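Local coordinates for protein SAR-endolysin (Enterobacteria phage P1, PDB 1XJU) that degrades host peptidoglycan as a lysozyme once released from the membrane, acting with pinholin and spanin proteins in host lysis that frees the mature phage particles, at residues Arg1-Ala13 against Gly70-Ser83. Numbering follows the deposited sequence.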
# COMPACT_ATOMS: atom_id res chain seq x y z
N ARG A 1 -13.64 -2.77 -6.90
CA ARG A 1 -14.23 -3.28 -5.64
C ARG A 1 -13.96 -2.36 -4.45
O ARG A 1 -14.77 -2.33 -3.54
CB ARG A 1 -13.70 -4.69 -5.36
CG ARG A 1 -14.33 -5.31 -4.09
CD ARG A 1 -13.81 -6.70 -3.81
NE ARG A 1 -14.33 -7.12 -2.52
CZ ARG A 1 -13.77 -8.03 -1.72
NH1 ARG A 1 -14.26 -8.18 -0.52
NH2 ARG A 1 -12.75 -8.76 -2.09
N THR A 2 -12.83 -1.66 -4.42
CA THR A 2 -12.51 -0.79 -3.28
C THR A 2 -13.74 0.05 -2.95
O THR A 2 -14.35 0.67 -3.82
CB THR A 2 -11.33 0.10 -3.61
OG1 THR A 2 -10.20 -0.73 -3.91
CG2 THR A 2 -10.92 0.94 -2.45
N ASN A 3 -14.08 0.07 -1.68
CA ASN A 3 -15.26 0.72 -1.20
C ASN A 3 -15.05 2.22 -0.97
O ASN A 3 -13.96 2.75 -1.18
CB ASN A 3 -15.85 -0.02 0.01
CG ASN A 3 -14.99 0.05 1.24
OD1 ASN A 3 -14.04 0.84 1.36
ND2 ASN A 3 -15.36 -0.80 2.22
N GLN A 4 -16.11 2.94 -0.57
CA GLN A 4 -16.01 4.37 -0.42
C GLN A 4 -14.97 4.78 0.56
O GLN A 4 -14.26 5.76 0.34
CB GLN A 4 -17.38 4.96 -0.03
CG GLN A 4 -18.40 4.78 -1.07
CD GLN A 4 -18.04 5.58 -2.26
OE1 GLN A 4 -17.91 6.83 -2.18
NE2 GLN A 4 -17.78 4.88 -3.38
N ALA A 5 -14.89 4.08 1.68
CA ALA A 5 -13.92 4.43 2.70
C ALA A 5 -12.51 4.25 2.16
O ALA A 5 -11.62 5.06 2.43
CB ALA A 5 -14.13 3.53 3.94
N GLY A 6 -12.25 3.17 1.44
CA GLY A 6 -10.93 2.96 0.85
C GLY A 6 -10.57 4.04 -0.15
O GLY A 6 -9.46 4.48 -0.23
N LEU A 7 -11.56 4.41 -0.96
CA LEU A 7 -11.38 5.45 -1.95
C LEU A 7 -11.13 6.81 -1.34
O LEU A 7 -10.37 7.58 -1.91
CB LEU A 7 -12.51 5.46 -2.97
CG LEU A 7 -12.59 4.24 -3.91
CD1 LEU A 7 -13.84 4.28 -4.78
CD2 LEU A 7 -11.34 4.10 -4.76
N GLU A 8 -11.65 7.10 -0.14
CA GLU A 8 -11.25 8.31 0.57
C GLU A 8 -9.80 8.30 0.93
O GLU A 8 -9.17 9.33 0.87
CB GLU A 8 -12.06 8.55 1.85
CG GLU A 8 -13.53 8.91 1.60
CD GLU A 8 -14.30 9.20 2.86
OE1 GLU A 8 -13.78 9.07 4.00
OE2 GLU A 8 -15.47 9.55 2.73
N LEU A 9 -9.26 7.15 1.34
CA LEU A 9 -7.89 7.05 1.71
C LEU A 9 -6.99 7.19 0.47
O LEU A 9 -5.91 7.76 0.58
CB LEU A 9 -7.57 5.73 2.42
CG LEU A 9 -8.32 5.58 3.74
CD1 LEU A 9 -8.05 4.23 4.34
CD2 LEU A 9 -8.03 6.68 4.73
N ILE A 10 -7.39 6.57 -0.63
CA ILE A 10 -6.59 6.67 -1.87
C ILE A 10 -6.61 8.09 -2.45
O ILE A 10 -5.60 8.59 -2.93
CB ILE A 10 -7.06 5.64 -2.88
CG1 ILE A 10 -6.69 4.23 -2.40
CG2 ILE A 10 -6.51 5.92 -4.28
CD1 ILE A 10 -7.37 3.09 -3.16
N GLY A 11 -7.75 8.74 -2.37
CA GLY A 11 -7.85 10.07 -2.88
C GLY A 11 -7.80 10.12 -4.38
O GLY A 11 -8.16 9.21 -5.07
N ASN A 12 -7.30 11.24 -4.92
CA ASN A 12 -7.34 11.48 -6.35
C ASN A 12 -6.03 12.11 -6.77
O ASN A 12 -5.20 12.49 -5.96
CB ASN A 12 -8.58 12.30 -6.74
CG ASN A 12 -8.67 13.60 -6.00
OD1 ASN A 12 -7.72 14.37 -6.01
ND2 ASN A 12 -9.82 13.88 -5.38
N ALA A 13 -5.86 12.22 -8.07
CA ALA A 13 -4.57 12.65 -8.62
C ALA A 13 -4.28 14.09 -8.22
O ALA A 13 -3.13 14.46 -7.92
CB ALA A 13 -4.57 12.51 -10.10
N GLY A 70 -7.31 -11.71 -1.75
CA GLY A 70 -8.27 -10.64 -1.71
C GLY A 70 -9.71 -11.07 -1.87
O GLY A 70 -10.58 -10.51 -1.26
N LYS A 71 -9.96 -12.05 -2.73
CA LYS A 71 -11.36 -12.45 -2.99
C LYS A 71 -12.04 -13.03 -1.75
O LYS A 71 -13.26 -13.05 -1.68
CB LYS A 71 -11.40 -13.43 -4.16
CG LYS A 71 -11.01 -12.74 -5.47
CD LYS A 71 -10.98 -13.67 -6.61
CE LYS A 71 -9.67 -13.42 -7.37
NZ LYS A 71 -8.52 -14.24 -6.93
N ASP A 72 -11.23 -13.48 -0.81
CA ASP A 72 -11.73 -14.04 0.44
C ASP A 72 -11.88 -13.04 1.57
O ASP A 72 -12.45 -13.37 2.62
CB ASP A 72 -10.84 -15.17 0.93
CG ASP A 72 -10.75 -16.30 -0.02
OD1 ASP A 72 -11.75 -16.57 -0.73
OD2 ASP A 72 -9.65 -16.93 -0.09
N MET A 73 -11.38 -11.83 1.39
CA MET A 73 -11.48 -10.77 2.42
C MET A 73 -12.83 -10.14 2.41
O MET A 73 -13.43 -10.04 1.35
CB MET A 73 -10.46 -9.64 2.08
CG MET A 73 -9.06 -10.03 2.20
SD MET A 73 -8.04 -8.57 1.91
CE MET A 73 -6.44 -9.40 1.70
N PRO A 74 -13.27 -9.59 3.55
CA PRO A 74 -14.36 -8.64 3.53
C PRO A 74 -13.95 -7.36 2.84
O PRO A 74 -12.74 -7.09 2.68
CB PRO A 74 -14.62 -8.36 5.01
CG PRO A 74 -13.78 -9.27 5.76
CD PRO A 74 -12.72 -9.82 4.89
N ASP A 75 -14.93 -6.57 2.43
CA ASP A 75 -14.66 -5.34 1.70
C ASP A 75 -13.79 -4.37 2.45
O ASP A 75 -12.95 -3.72 1.80
CB ASP A 75 -15.96 -4.62 1.35
CG ASP A 75 -16.68 -5.18 0.13
OD1 ASP A 75 -16.24 -6.10 -0.58
OD2 ASP A 75 -17.79 -4.69 -0.19
N ASN A 76 -13.91 -4.20 3.75
CA ASN A 76 -13.09 -3.21 4.41
C ASN A 76 -11.61 -3.60 4.40
O ASN A 76 -10.77 -2.76 4.02
CB ASN A 76 -13.56 -3.00 5.85
CG ASN A 76 -14.87 -2.27 5.96
OD1 ASN A 76 -15.29 -1.58 5.01
ND2 ASN A 76 -15.56 -2.44 7.10
N ALA A 77 -11.29 -4.84 4.72
CA ALA A 77 -9.92 -5.28 4.65
C ALA A 77 -9.39 -5.19 3.22
O ALA A 77 -8.25 -4.76 2.96
CB ALA A 77 -9.76 -6.67 5.20
N PHE A 78 -10.19 -5.64 2.26
CA PHE A 78 -9.77 -5.58 0.87
C PHE A 78 -9.44 -4.16 0.47
O PHE A 78 -8.44 -3.92 -0.25
CB PHE A 78 -10.88 -6.11 -0.03
CG PHE A 78 -10.53 -6.02 -1.49
CD1 PHE A 78 -9.74 -6.97 -2.08
CD2 PHE A 78 -10.91 -4.90 -2.22
CE1 PHE A 78 -9.35 -6.82 -3.40
CE2 PHE A 78 -10.47 -4.76 -3.51
CZ PHE A 78 -9.73 -5.71 -4.08
N SER A 79 -10.27 -3.25 0.86
CA SER A 79 -10.14 -1.84 0.46
C SER A 79 -8.96 -1.19 1.14
O SER A 79 -8.19 -0.45 0.49
CB SER A 79 -11.43 -1.11 0.81
OG SER A 79 -12.52 -1.62 0.06
N ALA A 80 -8.72 -1.51 2.42
CA ALA A 80 -7.52 -1.04 3.11
C ALA A 80 -6.27 -1.58 2.47
O ALA A 80 -5.28 -0.84 2.28
CB ALA A 80 -7.60 -1.40 4.56
N MET A 81 -6.27 -2.86 2.13
CA MET A 81 -5.09 -3.47 1.54
C MET A 81 -4.83 -2.92 0.14
O MET A 81 -3.67 -2.73 -0.27
CB MET A 81 -5.27 -5.00 1.49
CG MET A 81 -5.19 -5.64 2.89
SD MET A 81 -3.56 -5.47 3.68
CE MET A 81 -2.55 -6.55 2.61
N THR A 82 -5.87 -2.64 -0.61
CA THR A 82 -5.74 -2.04 -1.93
C THR A 82 -5.10 -0.67 -1.79
O THR A 82 -4.21 -0.31 -2.55
CB THR A 82 -7.09 -1.92 -2.64
OG1 THR A 82 -7.56 -3.25 -2.98
CG2 THR A 82 -6.98 -1.13 -3.94
N SER A 83 -5.56 0.13 -0.85
CA SER A 83 -4.95 1.44 -0.57
C SER A 83 -3.47 1.28 -0.30
O SER A 83 -2.66 2.03 -0.87
CB SER A 83 -5.67 2.06 0.62
OG SER A 83 -5.00 3.25 1.07
O HOH W 1 -17.30 -2.88 -3.00
O HOH W 2 -18.09 -2.04 1.47
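The guanidinium of Arg1 lies flat on the ring of Phe78, their planes 17° apart, while Thr82 OG1 sits over the ring's other face near the rim and Gly70 CA lies at the ring's edge, in its plane. At the guanidinium's own edge, near its plane, are the acceptors Asp75 OD1, Met73 O and Gly70 O. The overlap is off-centre: CG of Phe78 lies under the guanidinium, and Arg1 CD stands over the ring as a CH-pi contact, 3.9 Å from the centroid. An arginine suits this place because it offers methylenes and a flat cation to the aromatic face, and N-H groups that point outward in the guanidinium plane. Extended from CG to NE, with CG anti to the backbone N, it runs across Phe78 to the start of helix 75-88 and the turn before it. At the helix start NE and NH1 both grip Asp75 OD1 side-on; in the turn NH1 also gives a nearly straight bond to Met73 O (2.8 Å), and NH2 donates to Gly70 O from above the carbonyl plane. Met73 N reaches Gly70 O from the opposite face.

Asn3 works at two helices at once. Its OD1 caps helix 4-10 by accepting from Gly6 N, and its ND2 donates to Asn76 OD1 at 2.9 Å, the two amide planes 66° apart; Asn76 ND2 is turned to Thr152 O. Asn3 N donates to Ser79 OG (2.9 Å), whose hydroxyl in turn donates a hydrogen bond to Asp75 O; serine suits the place because it is small and its oxygen can accept from one neighbour while donating to another. Gly6 CA comes within 4.1 Å of Ser79 CB, where glycine leaves room for it. Further along, Ile10 CG1 packs on Ser83 CA as the helices run nearly parallel, crossing at -15°. Thr2 OG1 and Arg1 N both bond to Glu61 of helix 46-67.

The N-terminus is thus tied to this lysozyme's helical body by charge, stacking and directed hydrogen bonds, and Asp75 probably offsets much of the charge of Arg1.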